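Local coordinates for protein 3'-5' exonuclease crn-4 (Caenorhabditis elegans, PDB 5DK5) that digests RNA and DNA from the 3' end as a metal-dependent DEDDh exonuclease and takes part in the degradation of DNA during apoptosis, at residues C16-L21 against V212-L217; I129-M134 against L250-T255; P142-Q147 against E265-C270; R146-L151 against E216-C221. All coordinates share one frame; numbering follows the deposited sequence.

Interaction 1: residues C16-L21 against V212-L217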
loop_
_atom_site.group_PDB
_atom_site.type_symbol
_atom_site.label_atom_id
_atom_site.label_comp_id
_atom_site.label_asym_id
_atom_site.label_seq_id
_atom_site.Cartn_x
_atom_site.Cartn_y
_atom_site.Cartn_z
ATOM N N CYS B 16 -18.598 32.959 -20.337
ATOM C CA CYS B 16 -17.322 32.497 -19.798
ATOM C C CYS B 16 -16.162 33.299 -20.391
ATOM O O CYS B 16 -16.084 33.460 -21.608
ATOM C CB CYS B 16 -17.134 31.008 -20.082
ATOM S SG CYS B 16 -15.570 30.326 -19.474
ATOM N N PRO B 17 -15.251 33.800 -19.537
ATOM C CA PRO B 17 -14.166 34.649 -20.042
ATOM C C PRO B 17 -13.008 33.870 -20.671
ATOM O O PRO B 17 -12.050 34.486 -21.137
ATOM C CB PRO B 17 -13.701 35.383 -18.787
ATOM C CG PRO B 17 -13.924 34.402 -17.695
ATOM C CD PRO B 17 -15.174 33.637 -18.072
ATOM N N PHE B 18 -13.095 32.542 -20.676
ATOM C CA PHE B 18 -12.059 31.694 -21.261
ATOM C C PHE B 18 -12.540 31.096 -22.579
ATOM O O PHE B 18 -13.692 30.685 -22.696
ATOM C CB PHE B 18 -11.667 30.574 -20.293
ATOM C CG PHE B 18 -11.171 31.068 -18.965
ATOM C CD1 PHE B 18 -9.838 31.395 -18.788
ATOM C CD2 PHE B 18 -12.036 31.203 -17.893
ATOM C CE1 PHE B 18 -9.377 31.850 -17.568
ATOM C CE2 PHE B 18 -11.581 31.657 -16.669
ATOM C CZ PHE B 18 -10.250 31.981 -16.507
ATOM N N ASP B 19 -11.654 31.054 -23.570
ATOM C CA ASP B 19 -11.967 30.419 -24.847
ATOM C C ASP B 19 -11.776 28.904 -24.772
ATOM O O ASP B 19 -12.294 28.164 -25.609
ATOM C CB ASP B 19 -11.099 31.003 -25.964
ATOM C CG ASP B 19 -11.686 32.272 -26.555
ATOM O OD1 ASP B 19 -12.355 33.027 -25.817
ATOM O OD2 ASP B 19 -11.480 32.516 -27.764
ATOM N N THR B 20 -11.031 28.454 -23.766
ATOM C CA THR B 20 -10.752 27.033 -23.582
ATOM C C THR B 20 -10.892 26.628 -22.118
ATOM O O THR B 20 -10.387 27.306 -21.224
ATOM C CB THR B 20 -9.334 26.668 -24.063
ATOM O OG1 THR B 20 -9.157 27.098 -25.417
ATOM C CG2 THR B 20 -9.100 25.162 -23.978
ATOM N N LEU B 21 -11.586 25.516 -21.889
ATOM C CA LEU B 21 -11.712 24.932 -20.559
ATOM C C LEU B 21 -11.234 23.483 -20.571
ATOM O O LEU B 21 -11.710 22.665 -21.358
ATOM C CB LEU B 21 -13.158 25.005 -20.069
ATOM C CG LEU B 21 -13.731 26.406 -19.844
ATOM C CD1 LEU B 21 -15.201 26.316 -19.475
ATOM C CD2 LEU B 21 -12.953 27.149 -18.765
ATOM N N VAL B 212 -20.269 30.151 -16.061
ATOM C CA VAL B 212 -19.101 29.404 -15.611
ATOM C C VAL B 212 -17.838 30.263 -15.612
ATOM O O VAL B 212 -17.467 30.842 -16.632
ATOM C CB VAL B 212 -18.875 28.159 -16.497
ATOM C CG1 VAL B 212 -17.701 27.336 -15.989
ATOM C CG2 VAL B 212 -20.140 27.311 -16.542
ATOM N N THR B 213 -17.192 30.341 -14.452
ATOM C CA THR B 213 -15.963 31.111 -14.285
ATOM C C THR B 213 -15.149 30.548 -13.123
ATOM O O THR B 213 -15.654 29.749 -12.338
ATOM C CB THR B 213 -16.252 32.601 -14.008
ATOM O OG1 THR B 213 -17.394 33.025 -14.761
ATOM C CG2 THR B 213 -15.055 33.468 -14.376
ATOM N N VAL B 214 -13.889 30.964 -13.021
ATOM C CA VAL B 214 -13.070 30.669 -11.847
ATOM C C VAL B 214 -13.787 31.140 -10.582
ATOM O O VAL B 214 -14.079 32.328 -10.435
ATOM C CB VAL B 214 -11.682 31.346 -11.945
ATOM C CG1 VAL B 214 -10.929 31.270 -10.614
ATOM C CG2 VAL B 214 -10.857 30.717 -13.066
ATOM N N ASN B 215 -14.069 30.204 -9.679
ATOM C CA ASN B 215 -14.773 30.510 -8.436
ATOM C C ASN B 215 -13.985 30.100 -7.191
ATOM O O ASN B 215 -14.427 30.336 -6.065
ATOM C CB ASN B 215 -16.146 29.833 -8.426
ATOM C CG ASN B 215 -16.068 28.347 -8.717
ATOM O OD1 ASN B 215 -14.985 27.768 -8.795
ATOM N ND2 ASN B 215 -17.227 27.718 -8.873
ATOM N N GLU B 216 -12.823 29.487 -7.397
ATOM C CA GLU B 216 -11.950 29.102 -6.291
ATOM C C GLU B 216 -10.493 29.427 -6.600
ATOM O O GLU B 216 -10.020 29.221 -7.719
ATOM C CB GLU B 216 -12.102 27.611 -5.977
ATOM C CG GLU B 216 -13.426 27.259 -5.307
ATOM C CD GLU B 216 -13.448 25.853 -4.734
ATOM O OE1 GLU B 216 -12.445 25.124 -4.885
ATOM O OE2 GLU B 216 -14.474 25.474 -4.130
ATOM N N LEU B 217 -9.799 29.946 -5.590
ATOM C CA LEU B 217 -8.387 30.294 -5.695
ATOM C C LEU B 217 -7.613 29.652 -4.550
ATOM O O LEU B 217 -8.169 29.409 -3.480
ATOM C CB LEU B 217 -8.194 31.811 -5.661
ATOM C CG LEU B 217 -9.078 32.662 -6.574
ATOM C CD1 LEU B 217 -9.001 34.119 -6.155
ATOM C CD2 LEU B 217 -8.669 32.501 -8.026
#

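Interaction 2: residues I129-M134 against L250-T255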
loop_
_atom_site.group_PDB
_atom_site.type_symbol
_atom_site.label_atom_id
_atom_site.label_comp_id
_atom_site.label_asym_id
_atom_site.label_seq_id
_atom_site.Cartn_x
_atom_site.Cartn_y
_atom_site.Cartn_z
ATOM N N ILE B 129 -5.171 16.780 -3.885
ATOM C CA ILE B 129 -4.395 15.798 -4.637
ATOM C C ILE B 129 -3.195 16.428 -5.335
ATOM O O ILE B 129 -2.068 15.955 -5.183
ATOM C CB ILE B 129 -5.278 15.077 -5.678
ATOM C CG1 ILE B 129 -6.341 14.246 -4.954
ATOM C CG2 ILE B 129 -4.427 14.198 -6.607
ATOM C CD1 ILE B 129 -7.350 13.564 -5.864
ATOM N N ALA B 130 -3.431 17.484 -6.105
ATOM C CA ALA B 130 -2.340 18.140 -6.809
ATOM C C ALA B 130 -1.328 18.680 -5.807
ATOM O O ALA B 130 -0.144 18.372 -5.891
ATOM C CB ALA B 130 -2.859 19.254 -7.701
ATOM N N GLN B 131 -1.804 19.457 -4.840
ATOM C CA GLN B 131 -0.921 20.096 -3.865
ATOM C C GLN B 131 -0.020 19.085 -3.147
ATOM O O GLN B 131 1.179 19.318 -2.982
ATOM C CB GLN B 131 -1.744 20.878 -2.837
ATOM C CG GLN B 131 -1.123 22.205 -2.448
ATOM C CD GLN B 131 -1.818 22.866 -1.274
ATOM O OE1 GLN B 131 -1.180 23.545 -0.470
ATOM N NE2 GLN B 131 -3.130 22.681 -1.173
ATOM N N TYR B 132 -0.597 17.964 -2.728
ATOM C CA TYR B 132 0.152 16.954 -1.985
ATOM C C TYR B 132 1.166 16.246 -2.877
ATOM O O TYR B 132 2.303 16.005 -2.467
ATOM C CB TYR B 132 -0.797 15.929 -1.364
ATOM C CG TYR B 132 -0.105 14.958 -0.435
ATOM C CD1 TYR B 132 0.233 15.330 0.857
ATOM C CD2 TYR B 132 0.213 13.674 -0.852
ATOM C CE1 TYR B 132 0.866 14.450 1.710
ATOM C CE2 TYR B 132 0.845 12.784 -0.004
ATOM C CZ TYR B 132 1.169 13.178 1.274
ATOM O OH TYR B 132 1.801 12.296 2.121
ATOM N N GLN B 133 0.751 15.914 -4.095
ATOM C CA GLN B 133 1.636 15.258 -5.050
ATOM C C GLN B 133 2.803 16.171 -5.423
ATOM O O GLN B 133 3.928 15.704 -5.608
ATOM C CB GLN B 133 0.861 14.847 -6.305
ATOM C CG GLN B 133 1.692 14.123 -7.356
ATOM C CD GLN B 133 2.254 12.809 -6.854
ATOM O OE1 GLN B 133 1.517 11.844 -6.643
ATOM N NE2 GLN B 133 3.566 12.764 -6.656
ATOM N N MET B 134 2.532 17.470 -5.526
ATOM C CA MET B 134 3.572 18.446 -5.843
ATOM C C MET B 134 4.632 18.465 -4.747
ATOM O O MET B 134 5.818 18.642 -5.022
ATOM C CB MET B 134 2.980 19.848 -6.015
ATOM C CG MET B 134 2.134 20.049 -7.269
ATOM S SD MET B 134 2.968 19.726 -8.825
ATOM C CE MET B 134 1.612 20.028 -9.951
ATOM N N LEU B 250 -1.707 21.137 4.558
ATOM C CA LEU B 250 -1.355 21.677 3.250
ATOM C C LEU B 250 -1.149 23.189 3.343
ATOM O O LEU B 250 -1.943 23.883 3.980
ATOM C CB LEU B 250 -2.436 21.346 2.224
ATOM C CG LEU B 250 -2.650 19.854 1.960
ATOM C CD1 LEU B 250 -3.896 19.632 1.124
ATOM C CD2 LEU B 250 -1.435 19.243 1.274
ATOM N N PRO B 251 -0.078 23.708 2.714
ATOM C CA PRO B 251 0.233 25.142 2.830
ATOM C C PRO B 251 -0.809 26.069 2.204
ATOM O O PRO B 251 -1.116 27.105 2.792
ATOM C CB PRO B 251 1.575 25.272 2.097
ATOM C CG PRO B 251 1.659 24.080 1.218
ATOM C CD PRO B 251 0.952 22.988 1.946
ATOM N N LEU B 252 -1.333 25.714 1.034
ATOM C CA LEU B 252 -2.294 26.572 0.343
ATOM C C LEU B 252 -3.732 26.205 0.694
ATOM O O LEU B 252 -4.086 25.029 0.786
ATOM C CB LEU B 252 -2.093 26.505 -1.174
ATOM C CG LEU B 252 -0.703 26.890 -1.688
ATOM C CD1 LEU B 252 -0.663 26.834 -3.208
ATOM C CD2 LEU B 252 -0.284 28.270 -1.196
ATOM N N VAL B 253 -4.547 27.239 0.878
ATOM C CA VAL B 253 -5.939 27.101 1.290
ATOM C C VAL B 253 -6.881 27.543 0.172
ATOM O O VAL B 253 -6.554 28.437 -0.608
ATOM C CB VAL B 253 -6.207 27.932 2.571
ATOM C CG1 VAL B 253 -7.634 28.485 2.614
ATOM C CG2 VAL B 253 -5.910 27.101 3.809
ATOM N N VAL B 254 -8.051 26.915 0.102
ATOM C CA VAL B 254 -9.071 27.307 -0.861
ATOM C C VAL B 254 -9.689 28.638 -0.451
ATOM O O VAL B 254 -10.123 28.808 0.688
ATOM C CB VAL B 254 -10.182 26.243 -0.986
ATOM C CG1 VAL B 254 -11.349 26.763 -1.834
ATOM C CG2 VAL B 254 -9.628 24.963 -1.581
ATOM N N THR B 255 -9.717 29.577 -1.392
ATOM C CA THR B 255 -10.331 30.882 -1.172
ATOM C C THR B 255 -11.406 31.134 -2.217
ATOM O O THR B 255 -11.119 31.249 -3.407
ATOM C CB THR B 255 -9.295 32.018 -1.226
ATOM O OG1 THR B 255 -8.257 31.768 -0.270
ATOM C CG2 THR B 255 -9.941 33.360 -0.922
#

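Interaction 3: residues P142-Q147 against E265-C270. With ZN (zinc ion), chain I.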
loop_
_atom_site.group_PDB
_atom_site.type_symbol
_atom_site.label_atom_id
_atom_site.label_comp_id
_atom_site.label_asym_id
_atom_site.label_seq_id
_atom_site.Cartn_x
_atom_site.Cartn_y
_atom_site.Cartn_z
ATOM N N PRO B 142 1.940 25.134 -9.717
ATOM C CA PRO B 142 1.844 26.057 -10.855
ATOM C C PRO B 142 0.702 27.059 -10.723
ATOM O O PRO B 142 -0.269 26.814 -10.006
ATOM C CB PRO B 142 1.613 25.123 -12.046
ATOM C CG PRO B 142 0.952 23.935 -11.465
ATOM C CD PRO B 142 1.527 23.767 -10.086
ATOM N N ALA B 143 0.823 28.177 -11.428
ATOM C CA ALA B 143 -0.153 29.252 -11.338
ATOM C C ALA B 143 -1.526 28.831 -11.851
ATOM O O ALA B 143 -2.545 29.334 -11.381
ATOM C CB ALA B 143 0.340 30.467 -12.106
ATOM N N PHE B 144 -1.555 27.916 -12.817
ATOM C CA PHE B 144 -2.821 27.486 -13.408
ATOM C C PHE B 144 -3.510 26.391 -12.587
ATOM O O PHE B 144 -4.600 25.941 -12.943
ATOM C CB PHE B 144 -2.619 27.011 -14.855
ATOM C CG PHE B 144 -1.472 26.058 -15.043
ATOM C CD1 PHE B 144 -1.556 24.747 -14.604
ATOM C CD2 PHE B 144 -0.317 26.469 -15.688
ATOM C CE1 PHE B 144 -0.502 23.870 -14.789
ATOM C CE2 PHE B 144 0.739 25.597 -15.877
ATOM C CZ PHE B 144 0.646 24.296 -15.428
ATOM N N PHE B 145 -2.875 25.966 -11.496
ATOM C CA PHE B 145 -3.506 25.062 -10.535
ATOM C C PHE B 145 -3.963 25.811 -9.279
ATOM O O PHE B 145 -4.616 25.230 -8.409
ATOM C CB PHE B 145 -2.552 23.930 -10.129
ATOM C CG PHE B 145 -2.480 22.782 -11.113
ATOM C CD1 PHE B 145 -3.257 22.754 -12.262
ATOM C CD2 PHE B 145 -1.635 21.713 -10.866
ATOM C CE1 PHE B 145 -3.182 21.687 -13.144
ATOM C CE2 PHE B 145 -1.556 20.645 -11.742
ATOM C CZ PHE B 145 -2.330 20.631 -12.881
ATOM N N ARG B 146 -3.616 27.091 -9.179
ATOM C CA ARG B 146 -3.983 27.898 -8.019
ATOM C C ARG B 146 -5.195 28.785 -8.321
ATOM O O ARG B 146 -5.611 29.597 -7.494
ATOM C CB ARG B 146 -2.792 28.741 -7.562
ATOM C CG ARG B 146 -1.680 27.907 -6.935
ATOM C CD ARG B 146 -0.573 28.763 -6.344
ATOM N NE ARG B 146 -1.077 29.706 -5.350
ATOM C CZ ARG B 146 -0.306 30.417 -4.533
ATOM N NH1 ARG B 146 1.014 30.292 -4.581
ATOM N NH2 ARG B 146 -0.857 31.252 -3.662
ATOM N N GLN B 147 -5.746 28.624 -9.520
ATOM C CA GLN B 147 -7.058 29.163 -9.850
ATOM C C GLN B 147 -7.767 28.148 -10.735
ATOM O O GLN B 147 -7.155 27.562 -11.627
ATOM C CB GLN B 147 -6.950 30.520 -10.549
ATOM C CG GLN B 147 -6.222 30.499 -11.892
ATOM C CD GLN B 147 -6.429 31.773 -12.692
ATOM O OE1 GLN B 147 -6.605 31.729 -13.910
ATOM N NE2 GLN B 147 -6.407 32.915 -12.011
ATOM N N GLU B 265 -6.401 39.085 -15.173
ATOM C CA GLU B 265 -5.100 39.604 -14.765
ATOM C C GLU B 265 -4.708 39.128 -13.370
ATOM O O GLU B 265 -3.616 39.429 -12.889
ATOM C CB GLU B 265 -5.092 41.134 -14.808
ATOM C CG GLU B 265 -6.129 41.796 -13.902
ATOM C CD GLU B 265 -5.946 43.300 -13.795
ATOM O OE1 GLU B 265 -4.801 43.779 -13.938
ATOM O OE2 GLU B 265 -6.952 44.005 -13.567
ATOM N N MET B 266 -5.604 38.394 -12.716
ATOM C CA MET B 266 -5.302 37.816 -11.411
ATOM C C MET B 266 -4.322 36.657 -11.558
ATOM O O MET B 266 -3.633 36.296 -10.603
ATOM C CB MET B 266 -6.579 37.343 -10.718
ATOM C CG MET B 266 -7.470 38.473 -10.220
ATOM S SD MET B 266 -9.128 37.938 -9.743
ATOM C CE MET B 266 -8.811 36.310 -9.055
ATOM N N TYR B 267 -4.264 36.076 -12.753
ATOM C CA TYR B 267 -3.266 35.058 -13.056
ATOM C C TYR B 267 -1.922 35.752 -13.302
ATOM O O TYR B 267 -1.889 36.675 -14.113
ATOM C CB TYR B 267 -3.680 34.240 -14.286
ATOM C CG TYR B 267 -2.708 33.133 -14.643
ATOM C CD1 TYR B 267 -1.510 33.411 -15.291
ATOM C CD2 TYR B 267 -2.987 31.811 -14.328
ATOM C CE1 TYR B 267 -0.619 32.407 -15.609
ATOM C CE2 TYR B 267 -2.103 30.797 -14.646
ATOM C CZ TYR B 267 -0.921 31.101 -15.288
ATOM O OH TYR B 267 -0.034 30.098 -15.609
ATOM N N GLY B 268 -0.820 35.367 -12.648
ATOM C CA GLY B 268 -0.726 34.343 -11.614
ATOM C C GLY B 268 -0.196 34.968 -10.335
ATOM O O GLY B 268 0.949 34.748 -9.944
ATOM N N VAL B 269 -1.038 35.776 -9.701
ATOM C CA VAL B 269 -0.688 36.470 -8.467
ATOM C C VAL B 269 -1.552 35.967 -7.321
ATOM O O VAL B 269 -2.776 35.902 -7.438
ATOM C CB VAL B 269 -0.869 37.994 -8.610
ATOM C CG1 VAL B 269 -0.523 38.701 -7.307
ATOM C CG2 VAL B 269 -0.011 38.524 -9.751
ATOM N N CYS B 270 -0.912 35.609 -6.214
ATOM C CA CYS B 270 -1.637 35.154 -5.037
ATOM C C CYS B 270 -2.562 36.259 -4.550
ATOM O O CYS B 270 -2.141 37.402 -4.379
ATOM C CB CYS B 270 -0.676 34.739 -3.923
ATOM S SG CYS B 270 -1.508 34.415 -2.354
HETATM ZN ZN ZN I . 0.375 34.142 -1.087
HETATM O O HOH W 1 -5.326 33.589 -9.802
#

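Interaction 4: residues R146-L151 against E216-C221. With ZN (zinc ion), chain I; IPA (isopropyl alcohol), chain L.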
loop_
_atom_site.group_PDB
_atom_site.type_symbol
_atom_site.label_atom_id
_atom_site.label_comp_id
_atom_site.label_asym_id
_atom_site.label_seq_id
_atom_site.Cartn_x
_atom_site.Cartn_y
_atom_site.Cartn_z
ATOM N N ARG B 146 -3.616 27.091 -9.179
ATOM C CA ARG B 146 -3.983 27.898 -8.019
ATOM C C ARG B 146 -5.195 28.785 -8.321
ATOM O O ARG B 146 -5.611 29.597 -7.494
ATOM C CB ARG B 146 -2.792 28.741 -7.562
ATOM C CG ARG B 146 -1.680 27.907 -6.935
ATOM C CD ARG B 146 -0.573 28.763 -6.344
ATOM N NE ARG B 146 -1.077 29.706 -5.350
ATOM C CZ ARG B 146 -0.306 30.417 -4.533
ATOM N NH1 ARG B 146 1.014 30.292 -4.581
ATOM N NH2 ARG B 146 -0.857 31.252 -3.662
ATOM N N GLN B 147 -5.746 28.624 -9.520
ATOM C CA GLN B 147 -7.058 29.163 -9.850
ATOM C C GLN B 147 -7.767 28.148 -10.735
ATOM O O GLN B 147 -7.155 27.562 -11.627
ATOM C CB GLN B 147 -6.950 30.520 -10.549
ATOM C CG GLN B 147 -6.222 30.499 -11.892
ATOM C CD GLN B 147 -6.429 31.773 -12.692
ATOM O OE1 GLN B 147 -6.605 31.729 -13.910
ATOM N NE2 GLN B 147 -6.407 32.915 -12.011
ATOM N N TYR B 148 -9.048 27.920 -10.477
ATOM C CA TYR B 148 -9.784 26.907 -11.220
ATOM C C TYR B 148 -11.287 27.047 -11.033
ATOM O O TYR B 148 -11.755 27.904 -10.283
ATOM C CB TYR B 148 -9.336 25.507 -10.793
ATOM C CG TYR B 148 -9.562 25.216 -9.330
ATOM C CD1 TYR B 148 -8.589 25.513 -8.384
ATOM C CD2 TYR B 148 -10.746 24.638 -8.893
ATOM C CE1 TYR B 148 -8.791 25.246 -7.044
ATOM C CE2 TYR B 148 -10.958 24.367 -7.557
ATOM C CZ TYR B 148 -9.977 24.673 -6.637
ATOM O OH TYR B 148 -10.181 24.407 -5.303
ATOM N N ILE B 149 -12.028 26.189 -11.726
ATOM C CA ILE B 149 -13.482 26.209 -11.696
ATOM C C ILE B 149 -14.030 24.981 -10.983
ATOM O O ILE B 149 -13.942 23.864 -11.492
ATOM C CB ILE B 149 -14.066 26.275 -13.121
ATOM C CG1 ILE B 149 -13.486 27.488 -13.861
ATOM C CG2 ILE B 149 -15.595 26.323 -13.069
ATOM C CD1 ILE B 149 -14.032 27.710 -15.256
ATOM N N ASN B 150 -14.588 25.196 -9.798
ATOM C CA ASN B 150 -15.300 24.147 -9.081
ATOM C C ASN B 150 -16.714 24.053 -9.641
ATOM O O ASN B 150 -17.575 24.870 -9.317
ATOM C CB ASN B 150 -15.321 24.437 -7.581
ATOM C CG ASN B 150 -15.858 23.277 -6.765
ATOM O OD1 ASN B 150 -16.694 22.502 -7.229
ATOM N ND2 ASN B 150 -15.376 23.154 -5.536
ATOM N N LEU B 151 -16.945 23.058 -10.491
ATOM C CA LEU B 151 -18.201 22.967 -11.224
ATOM C C LEU B 151 -19.380 22.669 -10.304
ATOM O O LEU B 151 -20.506 23.088 -10.573
ATOM C CB LEU B 151 -18.109 21.892 -12.309
ATOM C CG LEU B 151 -19.219 21.928 -13.363
ATOM C CD1 LEU B 151 -19.120 23.187 -14.207
ATOM C CD2 LEU B 151 -19.160 20.696 -14.248
ATOM N N GLU B 216 -12.823 29.487 -7.397
ATOM C CA GLU B 216 -11.950 29.102 -6.291
ATOM C C GLU B 216 -10.493 29.427 -6.600
ATOM O O GLU B 216 -10.020 29.221 -7.719
ATOM C CB GLU B 216 -12.102 27.611 -5.977
ATOM C CG GLU B 216 -13.426 27.259 -5.307
ATOM C CD GLU B 216 -13.448 25.853 -4.734
ATOM O OE1 GLU B 216 -12.445 25.124 -4.885
ATOM O OE2 GLU B 216 -14.474 25.474 -4.130
ATOM N N LEU B 217 -9.799 29.946 -5.590
ATOM C CA LEU B 217 -8.387 30.294 -5.695
ATOM C C LEU B 217 -7.613 29.652 -4.550
ATOM O O LEU B 217 -8.169 29.409 -3.480
ATOM C CB LEU B 217 -8.194 31.811 -5.661
ATOM C CG LEU B 217 -9.078 32.662 -6.574
ATOM C CD1 LEU B 217 -9.001 34.119 -6.155
ATOM C CD2 LEU B 217 -8.669 32.501 -8.026
ATOM N N LEU B 218 -6.332 29.382 -4.781
ATOM C CA LEU B 218 -5.454 28.862 -3.740
ATOM C C LEU B 218 -4.514 29.956 -3.245
ATOM O O LEU B 218 -3.686 30.467 -4.001
ATOM C CB LEU B 218 -4.655 27.665 -4.256
ATOM C CG LEU B 218 -5.456 26.419 -4.646
ATOM C CD1 LEU B 218 -4.507 25.268 -4.954
ATOM C CD2 LEU B 218 -6.447 26.017 -3.557
ATOM N N THR B 219 -4.660 30.308 -1.969
ATOM C CA THR B 219 -3.862 31.361 -1.348
ATOM C C THR B 219 -3.001 30.791 -0.225
ATOM O O THR B 219 -3.228 29.672 0.234
ATOM C CB THR B 219 -4.750 32.482 -0.785
ATOM O OG1 THR B 219 -5.626 31.946 0.215
ATOM C CG2 THR B 219 -5.577 33.122 -1.892
ATOM N N CYS B 220 -2.029 31.579 0.225
ATOM C CA CYS B 220 -1.022 31.104 1.170
ATOM C C CYS B 220 -1.440 31.219 2.633
ATOM O O CYS B 220 -0.806 30.629 3.507
ATOM C CB CYS B 220 0.282 31.877 0.969
ATOM S SG CYS B 220 0.124 33.667 1.212
ATOM N N CYS B 221 -2.495 31.983 2.904
ATOM C CA CYS B 221 -2.875 32.277 4.282
ATOM C C CYS B 221 -4.375 32.493 4.449
ATOM O O CYS B 221 -5.066 32.909 3.519
ATOM C CB CYS B 221 -2.118 33.512 4.777
ATOM S SG CYS B 221 -2.471 33.976 6.487
HETATM ZN ZN ZN I . 0.375 34.142 -1.087
HETATM C C1 IPA L . -18.072 21.257 -3.077
HETATM C C2 IPA L . -16.938 20.289 -3.323
HETATM C C3 IPA L . -17.034 19.127 -2.358
HETATM O O2 IPA L . -15.717 20.957 -3.116
#

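Interaction 1: residues C16-L21 against V212-L217
The ring of Phe18 meets Val214 on a slant, its outer corner CZ lying 3.7 Å from methyl CG2 of Val214. In the plane of the same ring, at its edge, sits the sulfur of Cys16, while Ala117 of strand 116-120 touches both Phe18 and Val214. Beside this pair the Pro17 ring offers CG to Thr213 CG2 at 3.6 Å, the two side chains crossing obliquely. Cys16 carries its SG anti to the backbone N (chi1 179°), which lets the sulfur accept the Phe18 N-H in a fairly straight N-H...S bond of 3.5 Å (162°). The Val212 carbonyl O lies 3.6 Å from Cys16 CA in a CA-H...O contact. In the RNase H-like fold of DEDDh nucleases this is where the lead-in to strand 20-28, which bears the magnesium ligands Asp25 and Glu27, packs against the connection from helix 191-207 to strand 216-219. An alanine at Cys16 would probably leave the Phe18 N-H without its acceptor and the edge of the Phe18 ring without its sulfur neighbour. Further along the chain, Leu21 CD1 lies 4.4 Å from Val212 CG1. Leu202 of helix 191-207 and Ile149 of strand 147-150 touch both of these side chains, and Ile206 adds to the cover of Val212.

Interaction 2: residues I129-M134 against L250-T255
Gln131 pairs its side-chain amide with the backbone of Leu252 through two hydrogen bonds, using both polar atoms. The Leu252 N-H gives the shorter one, with N 2.6 Å from Gln131 OE1, and the donor stands 21° off the plane of that carbonyl. In return Gln131 NE2 donates to Leu252 O at 3.2 Å, a more bent bond. NE2 has a second acceptor, Trp127 O, one turn back along helix 124-136, so the three bonds together fix which way round the amide lies. Beyond CG the chain is extended (chi2 -171°), which carries the amide off the helix to the loop before strand 253-256. Carbon atoms also crowd Gln131 OE1, Pro251 CD at 3.3 Å and Leu252 CB at 3.2 Å. Leu250 CB lies 3.7 Å from both OE1 and NE2 of Gln131, and Leu250 CD2 comes to the edge of the Tyr132 ring, 4.3 Å from Tyr132 CD1. The Tyr132 hydroxyl is bonded to Phe301 O of helix 300-305, while Arg225 holds the carbonyls of Leu250 and Pro251. A leucine in place of Gln131 would probably leave the buried N-H and C=O of Leu252 without these side-chain partners. Because the amide both accepts from and donates to the Leu252 backbone, it links helix 124-136 to the loop after helix 239-249, with buried polar groups matched as donor and acceptor.

Interaction 3: residues P142-Q147 against E265-C270
A cis peptide links Tyr267 to Gly268, and Gly268 lies against Ala143. A CB built on Gly268 would fall only 2.7 Å from Ala143 CB, a clash, so the close approach depends on the missing side chain. The segment 265-270 leads into the Cys4 zinc site, where Cys270, Cys273 and Cys280 join Cys220 from the end of strand 216-219; the contact thus fastens this metal-bound loop to the exonuclease core at the lead-in and first residue of strand 147-150. Tyr267 does most of the touching. With CG anti to the backbone N (chi1 -178°), the Tyr267 side chain lies beside that of Phe144, both pointing the same way. Ala143 CB presses on Tyr267 CZ at 3.5 Å, and the hydroxyl of Tyr267 comes to the edge of the Phe144 ring, Tyr267 OH being 3.6 Å from Phe144 CD2. Gln147 arrives crosswise: its OE1 is at the edge of the tyrosine ring, 3.6 Å from Tyr267 CD2, and the amide stands 71° to the ring. The other end of that amide is tied by water, Gln147 NE2 donating to it at 2.6 Å, while the same water gives a weak bond to Met266 O. Tyr99 and Leu106 of helix 95-109 touch Phe144. Arg146, whose guanidinium is bonded to Leu218 O, also brings NH2 to 3.5 Å from Cys270 SG, the sulfur that binds zinc at 2.3 Å.

Interaction 4: residues R146-L151 against E216-C221
Tyr148 lies under the side chain of Glu216, whose CB sits over the ring face, 4.1 Å from its centroid, in a CH-pi contact. From there the glutamate extends to the phenol oxygen, its carboxylate turned 75° to the ring; Glu216 OE1 and Tyr148 OH are hydrogen-bonded, though the modelled 2.4 Å is doubtfully short. Asn150, with CG anti to its backbone N, brings ND2 to OE2 of Glu216 at 2.9 Å from above the carboxylate plane, so both oxygens are held. ND2 also donates to an isopropanol probably picked up from the crystallisation liquor, while OD1 caps the following helix through Lys153 N. At the other end Arg146 grips Leu218 O side-on, NE and NH2 each 3.0 Å away, with the oxygen in the guanidinium plane. On the opposite sheet face from Tyr148 and Glu216, Leu217 CD2 packs on Gln147 CB at 3.6 Å. The backbones run antiparallel, with Gln147-Leu217 a non-hydrogen-bonded and Tyr148-Glu216 a hydrogen-bonded pair; Asn215 and Glu216 form a classic bulge opposite Tyr148. Strand 216-219 is flanked on its other side by strand 253-256 and followed directly by the zinc ligand Cys220, strand 147-150 borders strand 116-120, and helix 124-136 covers Tyr148 and Leu218 through Leu126 and Trp127.

In the fold
From the N terminus, the lead-in to strand 20-28 meets its partner 191 residues later, and interaction 1 closes that long loop at the entry to strand 216-219. Interaction 2 starts in helix 124-136 and ends before strand 253-256, crossing interaction 1. Interaction 3, from the loop before strand 147-150 to the cysteine-bearing loop, crosses both. Interaction 4 is nested within the loop closed by interaction 2; it starts on the same stretch as interaction 3 and ends on the same stretch as interaction 1. Interactions 3 and 4 each contribute a zinc ligand. Together the four join the nuclease sheet to its C-terminal strands and the zinc-bound region.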